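PDB 1KTW: iota-carrageenase, which hydrolyses the internal beta-1,4 linkages of iota-carrageenan, a sulfated galactan of red algal cell walls, with inversion of anomeric configuration. Local coordinates for residues Leu68-Lys73 with Arg98-Gly103; Val76-Glu81 with Phe111-Leu116; Cys271-Arg276 with Ala406-Thr411. All blocks are in the same frame, centred on the assembly; numbering follows the deposited sequence.

Contact 1: residues Leu68-Lys73 with Arg98-Gly103; sequences LGIQMK and RLFEVG. With G4S (4-O-sulfo-beta-D-galactopyranose), chain C.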
loop_
_atom_site.group_PDB
_atom_site.type_symbol
_atom_site.label_atom_id
_atom_site.label_comp_id
_atom_site.label_asym_id
_atom_site.label_seq_id
_atom_site.Cartn_x
_atom_site.Cartn_y
_atom_site.Cartn_z
ATOM N N LEU A 68 14.272 -14.790 6.191
ATOM C CA LEU A 68 13.714 -14.701 4.833
ATOM C C LEU A 68 12.879 -15.948 4.500
ATOM O O LEU A 68 13.246 -17.065 4.865
ATOM C CB LEU A 68 14.810 -14.530 3.761
ATOM C CG LEU A 68 14.298 -13.853 2.472
ATOM C CD1 LEU A 68 13.951 -12.404 2.776
ATOM C CD2 LEU A 68 15.346 -13.896 1.361
ATOM N N GLY A 69 11.755 -15.737 3.811
ATOM C CA GLY A 69 10.873 -16.819 3.379
ATOM C C GLY A 69 10.224 -17.691 4.446
ATOM O O GLY A 69 9.916 -18.865 4.194
ATOM N N ILE A 70 9.988 -17.128 5.626
ATOM C CA ILE A 70 9.392 -17.903 6.717
ATOM C C ILE A 70 7.903 -18.226 6.462
ATOM O O ILE A 70 7.133 -17.348 6.053
ATOM C CB ILE A 70 9.520 -17.139 8.062
ATOM C CG1 ILE A 70 10.975 -16.697 8.280
ATOM C CG2 ILE A 70 9.048 -18.021 9.214
ATOM C CD1 ILE A 70 11.993 -17.861 8.368
ATOM N N GLN A 71 7.505 -19.480 6.695
ATOM C CA GLN A 71 6.105 -19.894 6.517
ATOM C C GLN A 71 5.394 -19.975 7.876
ATOM O O GLN A 71 5.699 -20.857 8.692
ATOM C CB GLN A 71 6.024 -21.275 5.837
ATOM C CG GLN A 71 6.777 -21.366 4.513
ATOM C CD GLN A 71 6.190 -20.470 3.452
ATOM O OE1 GLN A 71 5.042 -20.650 3.043
ATOM N NE2 GLN A 71 6.974 -19.488 2.996
ATOM N N MET A 72 4.448 -19.069 8.129
ATOM C CA MET A 72 3.727 -19.087 9.407
ATOM C C MET A 72 2.690 -20.219 9.424
ATOM O O MET A 72 2.272 -20.692 8.364
ATOM C CB MET A 72 3.054 -17.724 9.666
ATOM C CG MET A 72 4.050 -16.546 9.788
ATOM S SD MET A 72 5.215 -16.716 11.199
ATOM C CE MET A 72 6.538 -15.584 10.709
ATOM N N LYS A 73 2.286 -20.645 10.624
ATOM C CA LYS A 73 1.332 -21.754 10.790
ATOM C C LYS A 73 0.253 -21.488 11.837
ATOM O O LYS A 73 0.406 -20.602 12.670
ATOM C CB LYS A 73 2.093 -23.027 11.173
ATOM C CG LYS A 73 3.206 -23.426 10.179
ATOM C CD LYS A 73 2.636 -23.893 8.848
ATOM C CE LYS A 73 3.731 -24.201 7.797
ATOM N NZ LYS A 73 4.694 -25.265 8.242
ATOM N N ARG A 98 10.080 -11.999 0.653
ATOM C CA ARG A 98 9.347 -11.503 1.821
ATOM C C ARG A 98 10.010 -12.100 3.061
ATOM O O ARG A 98 10.541 -13.215 3.004
ATOM C CB ARG A 98 7.872 -11.954 1.810
ATOM C CG ARG A 98 7.071 -11.688 0.530
ATOM C CD ARG A 98 7.153 -12.921 -0.343
ATOM N NE ARG A 98 6.504 -12.796 -1.637
ATOM C CZ ARG A 98 6.499 -13.770 -2.538
ATOM N NH1 ARG A 98 7.108 -14.917 -2.266
ATOM N NH2 ARG A 98 5.892 -13.609 -3.704
ATOM N N LEU A 99 10.002 -11.362 4.171
ATOM C CA LEU A 99 10.554 -11.901 5.404
ATOM C C LEU A 99 9.589 -12.988 5.892
ATOM O O LEU A 99 10.025 -14.079 6.256
ATOM C CB LEU A 99 10.679 -10.828 6.498
ATOM C CG LEU A 99 11.568 -9.590 6.271
ATOM C CD1 LEU A 99 11.772 -8.861 7.602
ATOM C CD2 LEU A 99 12.897 -9.987 5.711
ATOM N N PHE A 100 8.284 -12.688 5.875
ATOM C CA PHE A 100 7.251 -13.621 6.366
ATOM C C PHE A 100 6.038 -13.795 5.431
ATOM O O PHE A 100 5.535 -12.810 4.869
ATOM C CB PHE A 100 6.724 -13.137 7.736
ATOM C CG PHE A 100 7.797 -12.594 8.676
ATOM C CD1 PHE A 100 8.755 -13.431 9.238
ATOM C CD2 PHE A 100 7.824 -11.234 9.010
ATOM C CE1 PHE A 100 9.735 -12.926 10.129
ATOM C CE2 PHE A 100 8.793 -10.717 9.896
ATOM C CZ PHE A 100 9.751 -11.567 10.453
ATOM N N GLU A 101 5.564 -15.043 5.289
ATOM C CA GLU A 101 4.380 -15.383 4.477
ATOM C C GLU A 101 3.346 -16.074 5.395
ATOM O O GLU A 101 3.689 -16.976 6.163
ATOM C CB GLU A 101 4.771 -16.315 3.310
ATOM C CG GLU A 101 5.823 -15.702 2.384
ATOM C CD GLU A 101 5.966 -16.434 1.040
ATOM O OE1 GLU A 101 6.230 -17.655 1.033
ATOM O OE2 GLU A 101 5.826 -15.765 -0.007
ATOM N N VAL A 102 2.086 -15.651 5.305
ATOM C CA VAL A 102 1.030 -16.187 6.160
ATOM C C VAL A 102 -0.175 -16.669 5.329
ATOM O O VAL A 102 -1.003 -15.852 4.888
ATOM C CB VAL A 102 0.532 -15.092 7.157
ATOM C CG1 VAL A 102 -0.273 -15.736 8.334
ATOM C CG2 VAL A 102 1.739 -14.271 7.692
ATOM N N GLY A 103 -0.272 -17.982 5.120
ATOM C CA GLY A 103 -1.382 -18.528 4.345
ATOM C C GLY A 103 -1.204 -18.464 2.831
ATOM O O GLY A 103 -2.175 -18.599 2.084
HETATM C C1 G4S C . 4.523 -8.391 -9.985
HETATM C C2 G4S C . 5.620 -9.443 -9.774
HETATM C C3 G4S C . 5.000 -10.836 -9.575
HETATM C C4 G4S C . 3.950 -10.782 -8.459
HETATM C C5 G4S C . 2.928 -9.688 -8.769
HETATM C C6 G4S C . 1.872 -9.538 -7.691
HETATM O O1 G4S C . 5.084 -7.127 -10.037
HETATM O O2 G4S C . 6.495 -9.463 -10.893
HETATM O O3 G4S C . 6.041 -11.760 -9.210
HETATM O O4 G4S C . 4.593 -10.508 -7.201
HETATM O O5 G4S C . 3.595 -8.416 -8.893
HETATM O O6 G4S C . 1.342 -10.800 -7.312
HETATM S S G4S C . 4.541 -11.675 -6.107
HETATM O O7 G4S C . 5.545 -11.403 -5.065
HETATM O O8 G4S C . 4.850 -12.967 -6.746
HETATM O O9 G4S C . 3.203 -11.720 -5.491
HETATM O O HOH W 1 1.609 -20.060 5.822
#
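Gln71 and Glu101 run side by side in the same direction, and the amide nitrogen of Gln71 is held twice. NE2 gives one hydrogen to Glu101 OE1 at 2.8 Å, in the plane of its own amide and on the anti lone pair of the carboxylate oxygen, with amide and carboxylate planes 77° apart. The other goes to Gly69 O at 3.2 Å, again within the amide plane but from above the plane of that carbonyl. A side chain folded back at chi2 (-65°) makes this double grip possible, and Asn105 ND2 donates to OE1, so the rotation of the amide is fixed from both ends. Glu101 in turn offers its second oxygen to Arg98, a salt bridge of 2.7 Å between NH1 and OE2. From there the guanidinium reaches the sugar: NH2 donates to sulfate oxygen O7 of the 4-O-sulfo-galactose at 2.6 Å, with the sulfur in the guanidinium plane at its edge. Lys136 binds the same sugar, and the carboxylate probably steadies the arginine's orientation.

The backbones are parallel neighbours, their directions 5° apart, as expected for successive coils of a pectate lyase-like right-handed beta-helix. Ile70 N donates to Leu99 O, Glu101 N to Ile70 O and Met72 N to Glu101 O, while Gly69 N donates to Arg98 O just before the regular bridges.

On the face carrying Ile70 and Phe100, Ile70 CB lies at the ring edge, 4.0 Å from Phe100 CD1. Met72, bent at chi2, brings CE within 3.4 Å of Phe100 CD1, whereas Leu99 CB sits over the centre of one face of that ring. Behind these groups, Ile46 of helix 39-50 packs on both Ile70 and Met72.

Contact 2: residues Val76-Glu81 with Phe111-Leu116; sequences VHIRVE and FSFQGL. With CA (calcium ion), chain E.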
loop_
_atom_site.group_PDB
_atom_site.type_symbol
_atom_site.label_atom_id
_atom_site.label_comp_id
_atom_site.label_asym_id
_atom_site.label_seq_id
_atom_site.Cartn_x
_atom_site.Cartn_y
_atom_site.Cartn_z
ATOM N N VAL A 76 -0.017 -20.235 16.253
ATOM C CA VAL A 76 1.317 -19.761 16.657
ATOM C C VAL A 76 1.246 -18.256 16.997
ATOM O O VAL A 76 0.739 -17.455 16.208
ATOM C CB VAL A 76 2.355 -20.010 15.538
ATOM C CG1 VAL A 76 3.705 -19.358 15.906
ATOM C CG2 VAL A 76 2.541 -21.542 15.346
ATOM N N HIS A 77 1.748 -17.889 18.177
ATOM C CA HIS A 77 1.716 -16.493 18.650
ATOM C C HIS A 77 3.121 -15.963 19.037
ATOM O O HIS A 77 3.679 -16.311 20.077
ATOM C CB HIS A 77 0.723 -16.412 19.820
ATOM C CG HIS A 77 -0.667 -16.849 19.441
ATOM N ND1 HIS A 77 -1.595 -15.984 18.898
ATOM C CD2 HIS A 77 -1.237 -18.083 19.401
ATOM C CE1 HIS A 77 -2.672 -16.664 18.533
ATOM N NE2 HIS A 77 -2.482 -17.942 18.825
ATOM N N ILE A 78 3.666 -15.098 18.182
ATOM C CA ILE A 78 5.010 -14.542 18.356
ATOM C C ILE A 78 5.073 -13.175 19.058
ATOM O O ILE A 78 4.332 -12.248 18.706
ATOM C CB ILE A 78 5.695 -14.442 16.956
ATOM C CG1 ILE A 78 5.802 -15.849 16.342
ATOM C CG2 ILE A 78 7.069 -13.745 17.072
ATOM C CD1 ILE A 78 6.343 -15.899 14.897
ATOM N N ARG A 79 5.959 -13.062 20.057
ATOM C CA ARG A 79 6.163 -11.815 20.800
ATOM C C ARG A 79 7.645 -11.413 20.657
ATOM O O ARG A 79 8.520 -12.278 20.729
ATOM C CB ARG A 79 5.774 -12.005 22.274
ATOM C CG ARG A 79 4.272 -12.335 22.466
ATOM C CD ARG A 79 3.386 -11.184 21.948
ATOM N NE ARG A 79 1.947 -11.444 22.090
ATOM C CZ ARG A 79 1.172 -12.002 21.161
ATOM N NH1 ARG A 79 1.675 -12.378 19.984
ATOM N NH2 ARG A 79 -0.125 -12.183 21.416
ATOM N N VAL A 80 7.904 -10.112 20.477
ATOM C CA VAL A 80 9.260 -9.583 20.215
ATOM C C VAL A 80 9.695 -8.498 21.210
ATOM O O VAL A 80 8.984 -7.495 21.374
ATOM C CB VAL A 80 9.301 -8.971 18.776
ATOM C CG1 VAL A 80 10.723 -8.527 18.405
ATOM C CG2 VAL A 80 8.766 -9.993 17.750
ATOM N N GLU A 81 10.863 -8.673 21.846
ATOM C CA GLU A 81 11.341 -7.690 22.839
ATOM C C GLU A 81 11.670 -6.322 22.214
ATOM O O GLU A 81 11.992 -6.218 21.025
ATOM C CB GLU A 81 12.537 -8.247 23.655
ATOM C CG GLU A 81 12.162 -9.464 24.565
ATOM C CD GLU A 81 13.184 -9.773 25.689
ATOM O OE1 GLU A 81 14.390 -9.916 25.392
ATOM O OE2 GLU A 81 12.771 -9.886 26.876
ATOM N N PHE A 111 -3.599 -16.643 14.497
ATOM C CA PHE A 111 -2.169 -16.276 14.466
ATOM C C PHE A 111 -1.881 -14.810 14.888
ATOM O O PHE A 111 -2.695 -13.921 14.627
ATOM C CB PHE A 111 -1.657 -16.518 13.027
ATOM C CG PHE A 111 -0.300 -15.900 12.729
ATOM C CD1 PHE A 111 0.872 -16.558 13.091
ATOM C CD2 PHE A 111 -0.207 -14.631 12.167
ATOM C CE1 PHE A 111 2.118 -15.969 12.916
ATOM C CE2 PHE A 111 1.056 -14.017 11.982
ATOM C CZ PHE A 111 2.216 -14.695 12.364
ATOM N N SER A 112 -0.738 -14.558 15.540
ATOM C CA SER A 112 -0.376 -13.177 15.914
ATOM C C SER A 112 1.151 -12.941 15.950
ATOM O O SER A 112 1.915 -13.878 16.191
ATOM C CB SER A 112 -1.007 -12.770 17.257
ATOM O OG SER A 112 -0.479 -13.470 18.378
ATOM N N PHE A 113 1.571 -11.690 15.695
ATOM C CA PHE A 113 2.994 -11.272 15.681
ATOM C C PHE A 113 2.988 -9.837 16.261
ATOM O O PHE A 113 2.545 -8.896 15.589
ATOM C CB PHE A 113 3.503 -11.269 14.232
ATOM C CG PHE A 113 5.015 -11.176 14.084
ATOM C CD1 PHE A 113 5.713 -10.043 14.501
ATOM C CD2 PHE A 113 5.721 -12.190 13.436
ATOM C CE1 PHE A 113 7.094 -9.920 14.270
ATOM C CE2 PHE A 113 7.104 -12.076 13.201
ATOM C CZ PHE A 113 7.783 -10.938 13.618
ATOM N N GLN A 114 3.471 -9.680 17.497
ATOM C CA GLN A 114 3.429 -8.380 18.184
ATOM C C GLN A 114 4.659 -7.955 18.979
ATOM O O GLN A 114 5.241 -8.742 19.723
ATOM C CB GLN A 114 2.205 -8.352 19.120
ATOM C CG GLN A 114 2.027 -7.068 19.949
ATOM C CD GLN A 114 0.722 -7.057 20.748
ATOM O OE1 GLN A 114 0.264 -8.099 21.205
ATOM N NE2 GLN A 114 0.132 -5.876 20.929
ATOM N N GLY A 115 5.018 -6.680 18.849
ATOM C CA GLY A 115 6.162 -6.163 19.572
ATOM C C GLY A 115 5.774 -5.715 20.968
ATOM O O GLY A 115 4.666 -5.217 21.190
ATOM N N LEU A 116 6.678 -5.909 21.918
ATOM C CA LEU A 116 6.447 -5.489 23.299
ATOM C C LEU A 116 6.929 -4.037 23.516
ATOM O O LEU A 116 7.755 -3.521 22.747
ATOM C CB LEU A 116 7.203 -6.430 24.257
ATOM C CG LEU A 116 6.787 -7.922 24.247
ATOM C CD1 LEU A 116 7.896 -8.785 24.881
ATOM C CD2 LEU A 116 5.478 -8.093 25.019
HETATM CA CA CA E . 14.989 -10.441 27.698
HETATM O O HOH W 2 9.086 -4.770 20.559
#
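Arg79 lies on the same face as Ser112 and Gln114 of the neighbouring strand, in a parallel pairing of two beta-helix coils whose short strand axes approach to 4.7 Å, 4° from parallel. Its CB is 4.2 Å from Gln114 O. The chain then turns at chi2 (-62°), which carries CD alongside Gln114 CB and sends the guanidinium back along the strand toward Ser112. NE and CZ pass beneath Gln114 OE1, which stands 3.7 Å above the guanidinium plane, the amide turned 73° to it. At the tip, NH1 donates to Ser112 OG at 2.9 Å and to Ile78 O at 3.0 Å, both within the guanidinium plane; NH2 adds a weak bond to OG. A leucine in place of Arg79 would probably leave Ser112 OG with His77 alone among these partners and Ile78 O with only its backbone donor, Gln114 N. On the face with Ile78, Phe113 receives Ile78 CG2 over its ring face, a CH-pi contact. Glu81 clasps a calcium ion through both carboxylate oxygens and also accepts from Asn62. The buried hydroxyl Ser112 OG meets His77 ND1 at 2.8 Å, lying in the plane of the imidazole at its edge.

Contact 3: residues Cys271-Arg276 with Ala406-Thr411; sequences CGSAVR and AVIDTT. With CA (calcium ion), chain F; DGS (3,6-anhydro-2-O-sulfo-alpha-D-galactopyranose), chain D.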
loop_
_atom_site.group_PDB
_atom_site.type_symbol
_atom_site.label_atom_id
_atom_site.label_comp_id
_atom_site.label_asym_id
_atom_site.label_seq_id
_atom_site.Cartn_x
_atom_site.Cartn_y
_atom_site.Cartn_z
ATOM N N CYS A 271 2.511 16.583 2.492
ATOM C CA CYS A 271 2.117 15.525 1.539
ATOM C C CYS A 271 1.283 16.184 0.417
ATOM O O CYS A 271 0.849 17.330 0.560
ATOM C CB CYS A 271 1.303 14.397 2.252
ATOM S SG CYS A 271 2.299 13.465 3.486
ATOM N N GLY A 272 1.103 15.491 -0.708
ATOM C CA GLY A 272 0.303 16.043 -1.796
ATOM C C GLY A 272 -1.082 16.441 -1.290
ATOM O O GLY A 272 -1.558 17.545 -1.573
ATOM N N SER A 273 -1.727 15.533 -0.553
ATOM C CA SER A 273 -3.049 15.767 0.067
ATOM C C SER A 273 -3.183 14.716 1.184
ATOM O O SER A 273 -2.400 13.778 1.230
ATOM C CB SER A 273 -4.203 15.607 -0.947
ATOM O OG SER A 273 -4.421 14.248 -1.333
ATOM N N ALA A 274 -4.145 14.874 2.091
ATOM C CA ALA A 274 -4.307 13.879 3.155
ATOM C C ALA A 274 -5.078 12.655 2.653
ATOM O O ALA A 274 -4.741 11.521 2.999
ATOM C CB ALA A 274 -5.021 14.489 4.358
ATOM N N VAL A 275 -6.098 12.899 1.832
ATOM C CA VAL A 275 -6.948 11.840 1.263
ATOM C C VAL A 275 -6.960 11.962 -0.273
ATOM O O VAL A 275 -7.016 13.075 -0.810
ATOM C CB VAL A 275 -8.418 11.983 1.763
ATOM C CG1 VAL A 275 -9.314 10.884 1.132
ATOM C CG2 VAL A 275 -8.462 11.928 3.284
ATOM N N ARG A 276 -6.895 10.826 -0.967
ATOM C CA ARG A 276 -6.923 10.786 -2.435
ATOM C C ARG A 276 -7.842 9.660 -2.947
ATOM O O ARG A 276 -7.801 8.539 -2.432
ATOM C CB ARG A 276 -5.503 10.571 -2.996
ATOM C CG ARG A 276 -5.444 10.203 -4.495
ATOM C CD ARG A 276 -3.975 10.076 -5.003
ATOM N NE ARG A 276 -3.877 9.273 -6.229
ATOM C CZ ARG A 276 -2.736 8.861 -6.786
ATOM N NH1 ARG A 276 -1.554 9.180 -6.247
ATOM N NH2 ARG A 276 -2.778 8.090 -7.865
ATOM N N ALA A 406 -6.114 19.543 0.706
ATOM C CA ALA A 406 -6.438 18.698 1.852
ATOM C C ALA A 406 -6.982 17.378 1.285
ATOM O O ALA A 406 -6.666 16.298 1.785
ATOM C CB ALA A 406 -7.495 19.381 2.749
ATOM N N VAL A 407 -7.764 17.492 0.214
ATOM C CA VAL A 407 -8.400 16.348 -0.446
ATOM C C VAL A 407 -8.353 16.429 -1.978
ATOM O O VAL A 407 -8.569 17.496 -2.566
ATOM C CB VAL A 407 -9.915 16.249 -0.055
ATOM C CG1 VAL A 407 -10.577 15.078 -0.783
ATOM C CG2 VAL A 407 -10.075 16.096 1.451
ATOM N N ILE A 408 -8.088 15.285 -2.613
ATOM C CA ILE A 408 -8.072 15.173 -4.075
ATOM C C ILE A 408 -9.074 14.068 -4.451
ATOM O O ILE A 408 -9.036 12.969 -3.885
ATOM C CB ILE A 408 -6.642 14.829 -4.598
ATOM C CG1 ILE A 408 -5.723 16.059 -4.428
ATOM C CG2 ILE A 408 -6.699 14.414 -6.070
ATOM C CD1 ILE A 408 -4.256 15.796 -4.787
ATOM N N ASP A 409 -9.969 14.354 -5.394
ATOM C CA ASP A 409 -11.004 13.387 -5.808
ATOM C C ASP A 409 -11.266 13.469 -7.311
ATOM O O ASP A 409 -11.920 14.401 -7.778
ATOM C CB ASP A 409 -12.311 13.682 -5.056
ATOM C CG ASP A 409 -13.447 12.696 -5.394
ATOM O OD1 ASP A 409 -13.438 12.032 -6.460
ATOM O OD2 ASP A 409 -14.380 12.605 -4.573
ATOM N N THR A 410 -10.782 12.490 -8.065
ATOM C CA THR A 410 -10.986 12.503 -9.502
ATOM C C THR A 410 -11.964 11.456 -10.014
ATOM O O THR A 410 -11.822 10.974 -11.140
ATOM C CB THR A 410 -9.647 12.364 -10.268
ATOM O OG1 THR A 410 -8.941 11.197 -9.812
ATOM C CG2 THR A 410 -8.785 13.604 -10.038
ATOM N N THR A 411 -12.960 11.110 -9.199
ATOM C CA THR A 411 -13.963 10.140 -9.632
ATOM C C THR A 411 -14.851 10.880 -10.630
ATOM O O THR A 411 -15.114 12.074 -10.461
ATOM C CB THR A 411 -14.799 9.601 -8.448
ATOM O OG1 THR A 411 -15.387 10.691 -7.731
ATOM C CG2 THR A 411 -13.908 8.780 -7.499
HETATM CA CA CA F . -17.795 10.666 -7.117
HETATM C C1 DGS D . 0.223 5.599 -11.603
HETATM C C2 DGS D . 0.048 5.696 -10.081
HETATM C C3 DGS D . -0.601 4.403 -9.557
HETATM C C4 DGS D . 0.266 3.216 -9.902
HETATM C C5 DGS D . 0.029 3.161 -11.395
HETATM C C6 DGS D . -1.495 3.390 -11.439
HETATM O O2 DGS D . 1.307 6.098 -9.484
HETATM O O3 DGS D . -1.826 4.229 -10.305
HETATM O O4 DGS D . -0.266 2.057 -9.270
HETATM O O5 DGS D . 0.714 4.299 -11.999
HETATM O O7 DGS D . 2.756 6.785 -7.556
HETATM O O8 DGS D . 0.816 5.288 -7.135
HETATM O O9 DGS D . 0.452 7.514 -7.637
HETATM S S DGS D . 1.386 6.404 -7.920
HETATM O O HOH W 3 -16.807 11.494 -5.034
#
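A chi1 of 71° sets Ser273 OG between its own backbone N and carbonyl carbon, while Ile408 swings CG1 anti to its carbonyl carbon (chi1 -71°); the two side chains meet with OG 3.8 Å from Ile408 CD1. The same rotation lets Ser273 OG donate to Val275 O at 2.9 Å, from above the carbonyl plane. That oxygen also takes Ile408 N at 3.0 Å, so the buried carbonyl has two donors. Ala274 N donates to Ala406 O at 2.9 Å, and Val275 N adds a weak bond to the same oxygen.

Arg276, extended from CG to NE, carries its guanidinium to a bound sugar, where NH1 binds sulfate oxygen O9 of the anhydro-galactose at 3.0 Å in the guanidinium plane. Asp278 forms a salt bridge with NH2 of this arginine. Beyond the pairing, Asp409 OD1 accepts from Thr411 N in an Asx turn and from Thr411 OG1, which binds a calcium ion at 2.5 Å together with Asp418, Tyr419 and Asp420.

Strands 275-277 and 407-409 are inner members of a five-strand parallel sheet, flanked by 250-252 and 438-440, and Ala406 packs against Val426 and Arg428 of strand 422-429.

How the contacts relate
From the N terminus, the chain reaches 68-73 and then 76-81; contact 1 closes when 98-103 pairs back across 24 intervening residues, joining strands 64-71 and 97-102, and contact 2 when 111-116 does so across 29, joining strands 76-80 and 111-115. Their segments alternate, so the two loops cross, consistent with parallel strands of successive beta-helix coils. They also touch, Met72 SD lying 3.6 Å from Phe111 CE1 and Phe100 CZ 3.8 Å from Phe113 CZ. Contact 3 opens only later and spans 129 residues, including helices 294-305 and 331-341, to join strands 275-277 and 407-409. Its centre is about 34 Å from that of contact 1, across the chain's centre.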